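Local atomic coordinates of thioesterase (Pseudomonas aeruginosa, PDB entry 2O5U), a protein that probably hydrolyses fatty acyl-CoA thioesters, as a putative thioesterase of the hotdog-fold 4-hydroxybenzoyl-CoA thioesterase family. Residues 87-92 with 97-102; 44-49 with 53-58. One frame throughout, in Å; residues are numbered along the deposited sequence. Where two conformers were deposited one is given.

Interaction 1 of 2, residues 87-92 with 97-102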
ATOM      1  N   LEU A  87     -15.162   7.442 -15.238  1.00 16.99           N
ATOM      2  CA  LEU A  87     -15.927   7.986 -14.155  1.00 17.58           C
ATOM      3  C   LEU A  87     -17.230   8.607 -14.654  1.00 17.97           C
ATOM      4  O   LEU A  87     -17.238   9.298 -15.693  1.00 19.12           O
ATOM      5  CB  LEU A  87     -15.071   9.043 -13.463  1.00 17.01           C
ATOM      6  CG  LEU A  87     -15.700   9.874 -12.330  1.00 21.19           C
ATOM      7  CD1 LEU A  87     -16.266   9.007 -11.178  1.00 19.16           C
ATOM      8  CD2 LEU A  87     -14.670  10.880 -11.806  1.00 19.02           C
ATOM      9  N   ARG A  88     -18.332   8.284 -13.977  1.00 16.96           N
ATOM     10  CA  ARG A  88     -19.553   9.074 -14.073  0.60 19.42           C
ATOM     11  C   ARG A  88     -20.195   9.202 -12.680  1.00 18.81           C
ATOM     12  O   ARG A  88     -19.900   8.406 -11.797  1.00 18.62           O
ATOM     13  CB  ARG A  88     -20.541   8.423 -15.013  0.60 18.66           C
ATOM     14  CG  ARG A  88     -21.058   7.146 -14.496  0.60 22.34           C
ATOM     15  CD  ARG A  88     -22.266   6.759 -15.336  0.60 29.61           C
ATOM     16  NE  ARG A  88     -22.945   5.566 -14.816  0.60 33.84           N
ATOM     17  CZ  ARG A  88     -22.647   4.313 -15.167  0.60 33.41           C
ATOM     18  NH1 ARG A  88     -21.667   4.061 -16.016  0.60 34.07           N
ATOM     19  NH2 ARG A  88     -23.332   3.304 -14.664  0.60 35.60           N
ATOM     20  N   VAL A  89     -21.088  10.189 -12.529  1.00 19.17           N
ATOM     21  CA  VAL A  89     -21.850  10.378 -11.296  1.00 19.15           C
ATOM     22  C   VAL A  89     -23.213   9.774 -11.603  1.00 19.62           C
ATOM     23  O   VAL A  89     -23.882  10.163 -12.567  1.00 19.47           O
ATOM     24  CB  VAL A  89     -21.922  11.898 -10.944  1.00 18.85           C
ATOM     25  CG1 VAL A  89     -23.149  12.236 -10.094  1.00 19.44           C
ATOM     26  CG2 VAL A  89     -20.557  12.327 -10.281  1.00 21.15           C
ATOM     27  N   ALA A  90     -23.630   8.821 -10.788  1.00 18.63           N
ATOM     28  CA  ALA A  90     -24.955   8.180 -10.962  1.00 21.03           C
ATOM     29  C   ALA A  90     -26.019   8.970 -10.242  1.00 21.35           C
ATOM     30  O   ALA A  90     -27.141   9.037 -10.694  1.00 22.00           O
ATOM     31  CB  ALA A  90     -24.941   6.744 -10.407  1.00 20.96           C
ATOM     32  N   ARG A  91     -25.698   9.504  -9.081  1.00 22.71           N
ATOM     33  CA  ARG A  91     -26.619  10.449  -8.415  1.00 23.59           C
ATOM     34  C   ARG A  91     -25.935  11.523  -7.620  1.00 22.67           C
ATOM     35  O   ARG A  91     -24.845  11.316  -7.071  1.00 22.23           O
ATOM     36  CB  ARG A  91     -27.733   9.793  -7.593  1.00 26.05           C
ATOM     37  CG  ARG A  91     -27.356   8.753  -6.622  1.00 31.96           C
ATOM     38  CD  ARG A  91     -28.312   8.788  -5.374  1.00 36.43           C
ATOM     39  NE  ARG A  91     -27.434   8.501  -4.238  1.00 37.77           N
ATOM     40  CZ  ARG A  91     -26.930   9.419  -3.408  1.00 36.74           C
ATOM     41  NH1 ARG A  91     -27.297  10.708  -3.482  1.00 37.80           N
ATOM     42  NH2 ARG A  91     -26.087   9.023  -2.468  1.00 34.00           N
ATOM     43  N   LEU A  92     -26.578  12.683  -7.575  1.00 21.58           N
ATOM     44  CA  LEU A  92     -25.984  13.838  -6.947  1.00 21.96           C
ATOM     45  C   LEU A  92     -27.057  14.464  -6.075  1.00 22.42           C
ATOM     46  O   LEU A  92     -28.121  14.890  -6.553  1.00 21.25           O
ATOM     47  CB  LEU A  92     -25.447  14.810  -8.006  1.00 21.87           C
ATOM     48  CG  LEU A  92     -24.942  16.193  -7.555  1.00 21.18           C
ATOM     49  CD1 LEU A  92     -23.706  15.990  -6.717  1.00 24.88           C
ATOM     50  CD2 LEU A  92     -24.602  17.051  -8.765  1.00 22.09           C
ATOM     51  N   VAL A  97     -23.107  11.916  -2.944  1.00 18.71           N
ATOM     52  CA  VAL A  97     -22.890  11.716  -4.361  1.00 18.32           C
ATOM     53  C   VAL A  97     -22.447  10.245  -4.538  1.00 18.79           C
ATOM     54  O   VAL A  97     -21.604   9.720  -3.796  1.00 17.21           O
ATOM     55  CB  VAL A  97     -21.889  12.797  -4.988  1.00 18.49           C
ATOM     56  CG1 VAL A  97     -20.536  12.776  -4.352  1.00 20.12           C
ATOM     57  CG2 VAL A  97     -21.759  12.668  -6.551  1.00 20.89           C
ATOM     58  N   GLN A  98     -23.090   9.575  -5.495  1.00 19.79           N
ATOM     59  CA  GLN A  98     -22.694   8.191  -5.852  1.00 18.84           C
ATOM     60  C   GLN A  98     -21.954   8.232  -7.191  1.00 18.85           C
ATOM     61  O   GLN A  98     -22.520   8.649  -8.206  1.00 17.97           O
ATOM     62  CB  GLN A  98     -23.908   7.272  -5.970  1.00 19.06           C
ATOM     63  CG  GLN A  98     -23.539   5.709  -6.167  1.00 22.24           C
ATOM     64  CD  GLN A  98     -24.400   4.970  -7.220  1.00 30.22           C
ATOM     65  OE1 GLN A  98     -25.471   5.418  -7.596  1.00 35.06           O
ATOM     66  NE2 GLN A  98     -23.901   3.808  -7.703  1.00 35.45           N
ATOM     67  N   TYR A  99     -20.696   7.754  -7.190  1.00 19.72           N
ATOM     68  CA  TYR A  99     -19.880   7.593  -8.402  1.00 18.54           C
ATOM     69  C   TYR A  99     -20.003   6.164  -8.962  1.00 19.19           C
ATOM     70  O   TYR A  99     -20.128   5.190  -8.197  1.00 18.73           O
ATOM     71  CB  TYR A  99     -18.411   7.860  -8.092  1.00 19.66           C
ATOM     72  CG  TYR A  99     -18.128   9.092  -7.270  1.00 19.08           C
ATOM     73  CD1 TYR A  99     -17.975   9.037  -5.878  1.00 20.69           C
ATOM     74  CD2 TYR A  99     -18.069  10.325  -7.877  1.00 19.65           C
ATOM     75  CE1 TYR A  99     -17.700  10.241  -5.140  1.00 18.67           C
ATOM     76  CE2 TYR A  99     -17.821  11.479  -7.180  1.00 17.24           C
ATOM     77  CZ  TYR A  99     -17.637  11.433  -5.825  1.00 17.21           C
ATOM     78  OH  TYR A  99     -17.371  12.595  -5.163  1.00 17.94           O
ATOM     79  N   GLU A 100     -20.043   6.062 -10.291  1.00 17.51           N
ATOM     80  CA  GLU A 100     -19.707   4.803 -11.003  1.00 19.08           C
ATOM     81  C   GLU A 100     -18.328   4.894 -11.666  1.00 17.61           C
ATOM     82  O   GLU A 100     -18.072   5.834 -12.369  1.00 14.86           O
ATOM     83  CB  GLU A 100     -20.722   4.573 -12.079  1.00 19.46           C
ATOM     84  CG  GLU A 100     -22.152   4.428 -11.594  1.00 24.50           C
ATOM     85  CD  GLU A 100     -22.450   3.034 -11.035  1.00 30.65           C
ATOM     86  OE1 GLU A 100     -21.699   2.041 -11.297  1.00 31.14           O
ATOM     87  OE2 GLU A 100     -23.467   2.935 -10.367  1.00 30.62           O
ATOM     88  N   LEU A 101     -17.482   3.872 -11.495  1.00 18.48           N
ATOM     89  CA  LEU A 101     -16.149   3.848 -12.067  1.00 18.72           C
ATOM     90  C   LEU A 101     -15.901   2.481 -12.734  1.00 18.09           C
ATOM     91  O   LEU A 101     -16.497   1.480 -12.338  1.00 17.66           O
ATOM     92  CB  LEU A 101     -15.101   4.042 -10.964  1.00 19.17           C
ATOM     93  CG  LEU A 101     -14.835   5.527 -10.599  1.00 23.49           C
ATOM     94  CD1 LEU A 101     -15.051   5.796  -9.175  1.00 26.41           C
ATOM     95  CD2 LEU A 101     -13.549   6.016 -11.047  1.00 26.69           C
ATOM     96  N   ALA A 102     -15.039   2.467 -13.734  1.00 17.73           N
ATOM     97  CA  ALA A 102     -14.600   1.215 -14.344  1.00 17.59           C
ATOM     98  C   ALA A 102     -13.123   1.398 -14.733  1.00 18.29           C
ATOM     99  O   ALA A 102     -12.690   2.510 -15.067  1.00 20.21           O
ATOM    100  CB  ALA A 102     -15.510   0.831 -15.552  1.00 16.25           C
TER

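Interaction 2 of 2, residues 44-49 with 53-58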
ATOM      1  N   ALA A  44      -9.074   8.515  -8.976  1.00 17.21           N
ATOM      2  CA  ALA A  44      -9.783   9.055 -10.139  1.00 15.94           C
ATOM      3  C   ALA A  44     -10.769  10.134  -9.668  1.00 16.37           C
ATOM      4  O   ALA A  44     -10.862  11.220 -10.281  1.00 16.42           O
ATOM      5  CB  ALA A  44     -10.566   7.914 -10.835  1.00 16.77           C
ATOM      6  N   VAL A  45     -11.523   9.819  -8.625  1.00 15.78           N
ATOM      7  CA  VAL A  45     -12.562  10.755  -8.132  1.00 17.12           C
ATOM      8  C   VAL A  45     -11.900  12.006  -7.548  1.00 17.79           C
ATOM      9  O   VAL A  45     -12.230  13.131  -7.904  1.00 17.56           O
ATOM     10  CB  VAL A  45     -13.528  10.088  -7.115  1.00 16.42           C
ATOM     11  CG1 VAL A  45     -14.400  11.151  -6.388  1.00 16.88           C
ATOM     12  CG2 VAL A  45     -14.469   9.119  -7.804  1.00 18.85           C
ATOM     13  N   ASN A  46     -10.934  11.816  -6.665  1.00 17.44           N
ATOM     14  CA  ASN A  46     -10.353  13.037  -6.024  1.00 18.19           C
ATOM     15  C   ASN A  46      -9.502  13.922  -6.921  1.00 17.83           C
ATOM     16  O   ASN A  46      -9.469  15.159  -6.762  1.00 17.31           O
ATOM     17  CB  ASN A  46      -9.665  12.628  -4.733  1.00 18.84           C
ATOM     18  CG  ASN A  46     -10.656  12.296  -3.675  1.00 19.48           C
ATOM     19  OD1 ASN A  46     -11.337  13.191  -3.159  1.00 23.26           O
ATOM     20  ND2 ASN A  46     -10.734  11.028  -3.303  1.00 21.37           N
ATOM     21  N   THR A  47      -8.838  13.295  -7.885  1.00 18.05           N
ATOM     22  CA  THR A  47      -8.115  14.037  -8.926  1.00 18.37           C
ATOM     23  C   THR A  47      -9.059  15.033  -9.630  1.00 19.23           C
ATOM     24  O   THR A  47      -8.764  16.240  -9.710  1.00 18.21           O
ATOM     25  CB  THR A  47      -7.422  13.055  -9.919  1.00 19.55           C
ATOM     26  OG1 THR A  47      -6.507  12.218  -9.187  1.00 19.38           O
ATOM     27  CG2 THR A  47      -6.646  13.825 -11.024  1.00 21.33           C
ATOM     28  N   TYR A  48     -10.206  14.516 -10.069  1.00 18.69           N
ATOM     29  CA  TYR A  48     -11.270  15.322 -10.654  1.00 19.88           C
ATOM     30  C   TYR A  48     -11.788  16.460  -9.728  1.00 18.82           C
ATOM     31  O   TYR A  48     -11.811  17.629 -10.151  1.00 19.83           O
ATOM     32  CB  TYR A  48     -12.419  14.444 -11.092  1.00 19.18           C
ATOM     33  CG  TYR A  48     -13.453  15.222 -11.859  1.00 20.65           C
ATOM     34  CD1 TYR A  48     -13.285  15.494 -13.222  1.00 20.41           C
ATOM     35  CD2 TYR A  48     -14.609  15.679 -11.209  1.00 20.91           C
ATOM     36  CE1 TYR A  48     -14.249  16.228 -13.924  1.00 20.30           C
ATOM     37  CE2 TYR A  48     -15.564  16.406 -11.875  1.00 22.91           C
ATOM     38  CZ  TYR A  48     -15.390  16.673 -13.236  1.00 21.76           C
ATOM     39  OH  TYR A  48     -16.390  17.418 -13.851  1.00 18.96           O
ATOM     40  N   LEU A  49     -12.156  16.134  -8.486  1.00 18.61           N
ATOM     41  CA  LEU A  49     -12.736  17.112  -7.530  1.00 18.51           C
ATOM     42  C   LEU A  49     -11.785  18.259  -7.263  1.00 19.10           C
ATOM     43  O   LEU A  49     -12.211  19.448  -7.201  1.00 19.04           O
ATOM     44  CB  LEU A  49     -13.118  16.449  -6.196  1.00 18.17           C
ATOM     45  CG  LEU A  49     -14.134  15.301  -6.082  1.00 19.53           C
ATOM     46  CD1 LEU A  49     -14.240  14.789  -4.659  1.00 20.36           C
ATOM     47  CD2 LEU A  49     -15.474  15.672  -6.610  1.00 23.41           C
ATOM     48  N   GLY A  53     -13.197  20.711  -9.564  1.00 23.02           N
ATOM     49  CA  GLY A  53     -14.194  21.214  -8.608  1.00 23.48           C
ATOM     50  C   GLY A  53     -13.589  22.097  -7.503  1.00 24.42           C
ATOM     51  O   GLY A  53     -14.284  22.566  -6.615  1.00 23.27           O
ATOM     52  N   GLY A  54     -12.272  22.273  -7.527  1.00 25.17           N
ATOM     53  CA  GLY A  54     -11.619  23.260  -6.626  1.00 24.02           C
ATOM     54  C   GLY A  54     -11.432  22.744  -5.197  1.00 23.27           C
ATOM     55  O   GLY A  54     -11.135  23.489  -4.281  1.00 22.35           O
ATOM     56  N   LEU A  55     -11.622  21.461  -4.983  1.00 21.46           N
ATOM     57  CA  LEU A  55     -11.541  20.946  -3.634  1.00 21.99           C
ATOM     58  C   LEU A  55     -10.158  21.200  -3.068  1.00 22.70           C
ATOM     59  O   LEU A  55      -9.129  20.903  -3.720  1.00 22.53           O
ATOM     60  CB  LEU A  55     -11.840  19.439  -3.608  1.00 21.63           C
ATOM     61  CG  LEU A  55     -11.646  18.639  -2.315  1.00 21.98           C
ATOM     62  CD1 LEU A  55     -12.780  18.963  -1.353  1.00 24.62           C
ATOM     63  CD2 LEU A  55     -11.554  17.089  -2.581  1.00 23.77           C
ATOM     64  N   ASP A  56     -10.152  21.717  -1.837  1.00 21.69           N
ATOM     65  CA  ASP A  56      -8.899  22.011  -1.122  1.00 21.91           C
ATOM     66  C   ASP A  56      -8.679  20.955  -0.025  1.00 20.90           C
ATOM     67  O   ASP A  56      -9.249  21.046   1.045  1.00 22.09           O
ATOM     68  CB  ASP A  56      -8.944  23.462  -0.577  1.00 23.61           C
ATOM     69  CG  ASP A  56      -7.703  23.827   0.209  1.00 25.65           C
ATOM     70  OD1 ASP A  56      -6.771  22.975   0.294  1.00 28.71           O
ATOM     71  OD2 ASP A  56      -7.672  24.948   0.763  1.00 30.31           O
ATOM     72  N   ILE A  57      -7.890  19.919  -0.318  1.00 20.71           N
ATOM     73  CA  ILE A  57      -7.681  18.817   0.636  1.00 20.48           C
ATOM     74  C   ILE A  57      -6.757  19.181   1.817  1.00 20.24           C
ATOM     75  O   ILE A  57      -6.846  18.590   2.909  1.00 21.29           O
ATOM     76  CB  ILE A  57      -7.248  17.491  -0.072  1.00 21.18           C
ATOM     77  CG1 ILE A  57      -5.799  17.557  -0.548  1.00 19.89           C
ATOM     78  CG2 ILE A  57      -8.235  17.172  -1.227  1.00 19.85           C
ATOM     79  CD1 ILE A  57      -5.245  16.210  -1.242  1.00 19.27           C
ATOM     80  N   GLN A  58      -5.903  20.171   1.616  1.00 19.70           N
ATOM     81  CA  GLN A  58      -4.945  20.582   2.631  1.00 22.39           C
ATOM     82  C   GLN A  58      -5.619  21.468   3.695  1.00 22.48           C
ATOM     83  O   GLN A  58      -5.434  21.243   4.894  1.00 24.78           O
ATOM     84  CB  GLN A  58      -3.769  21.307   1.972  1.00 21.97           C
ATOM     85  CG  GLN A  58      -2.988  20.419   0.935  1.00 22.93           C
ATOM     86  CD  GLN A  58      -2.310  19.227   1.552  1.00 21.11           C
ATOM     87  OE1 GLN A  58      -2.118  19.167   2.752  1.00 23.48           O
ATOM     88  NE2 GLN A  58      -1.934  18.276   0.732  1.00 18.85           N
TER

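Interaction 1 of 2, residues 87-92 with 97-102
Leu-87, Val-89 and Leu-92 meet Leu-101, Tyr-99 and Val-97 on the packed face of an antiparallel hairpin. Leu-87 CD1 lies 3.8 Å from Leu-101 CG, and with CG anti to the backbone N (chi1 175°) this branch also reaches Tyr-99 CB. Val-97 CG2 lies 3.8 Å from Val-89 CG1 and also touches Leu-92 CD1. Helices 34-53 and 134-141 cover this face, where the Tyr-99 hydroxyl and His-119 ND1 share a hydrogen bond.

The other face is polar and more open to solvent. In one of two modelled conformers, the extended Arg-88 lies over Glu-100, flat groups 17° apart, with Glu-100 CB 3.6 Å above the centre of the Arg-88 guanidinium plane. There, Arg-88 NH2 to Glu-100 OE1 is a long 3.9 Å, the oxygen well out of plane; NH1 instead bonds Gln-12 O.

Arg-88 N to Glu-100 O (2.9 Å, nearly straight) is returned by Glu-100 N to Arg-88 O, and Gln-98 N bonds Arg-91 O. Gln-98 O accepts Ala-90 N at 2.8 Å and, weakly, Arg-91 N: a classic beta bulge. Backbone bonds and apolar packing thus imply the main cohesion; the charges probably add modest, undirected attraction.

Interaction 2 of 2, residues 44-49 with 53-58
Leu-49 O receives two N-H groups from the chain that follows its helix. The sound bond comes from Leu-55 N, 3.1 Å away and almost straight at hydrogen (175°), although the donor stands above the carbonyl plane, 38° out of it. The second comes from Gly-53 N, at 2.9 Å from Leu-49 O but strongly bent at hydrogen and therefore weak. Gly-53 N also makes a weak bond to Tyr-48 O at 3.4 Å, so this N-H is shared between two successive carbonyls.

The bond from Leu-55 N back to Leu-49 O links residues six positions apart, and Gly-54 between them is the first to leave helical geometry, with positive phi, a backbone turn that glycine adopts readily. The C-terminus of helix 34-53, the long helix packed on the sheet in the hotdog fold, is thus ended by a positive-phi glycine and closed by a backbone bond.

Once past the glycine, the chain turns Leu-55 toward the helix. Its CG is anti to the backbone N (chi1 173°), which carries CD2 in over the flank of the last turns: this methyl is 4.0 Å from Leu-49 CB and 3.9 Å from Asn-46 OD1. Leu-55 CB, meanwhile, packs 3.6 Å from Leu-49 O, placing apolar carbon beside the carbonyl that its own N-H binds. The Asn-46 amide has its polar partner within the helix, through ND2 to Asp-42 O, while Trp-23 of the second subunit packs on the same side chain. Leu-49 continues inward to Tyr-99, His-119, Leu-136 and Leu-140. Farther along, exposed Gln-58 bonds Gly-30 O of the second subunit through NE2.

Overall arrangement
Interactions 1 and 2, centred about 15 Å apart, join different elements: 87-92 with 97-102 pairs two neighbouring strands, whereas 44-49 with 53-58 ties a helix end to the loop after it. They meet directly through the helix side chains. Val-45 CG1 comes within 3.3 Å of Tyr-99 CZ, and Ala-44 CB packs 3.5 Å from Leu-101 CD2, so one face of the hairpin and the inner side of the helix share a core. Interaction 1 has an antiparallel ladder interrupted by a bulge and a charged outer face; interaction 2 buries less surface (211 against 583 Å²), with two carbonyls, Tyr-48 O and Leu-49 O, taking N-H groups and Leu-55 supplying apolar packing, and borders other subunits, which do not touch interaction 1.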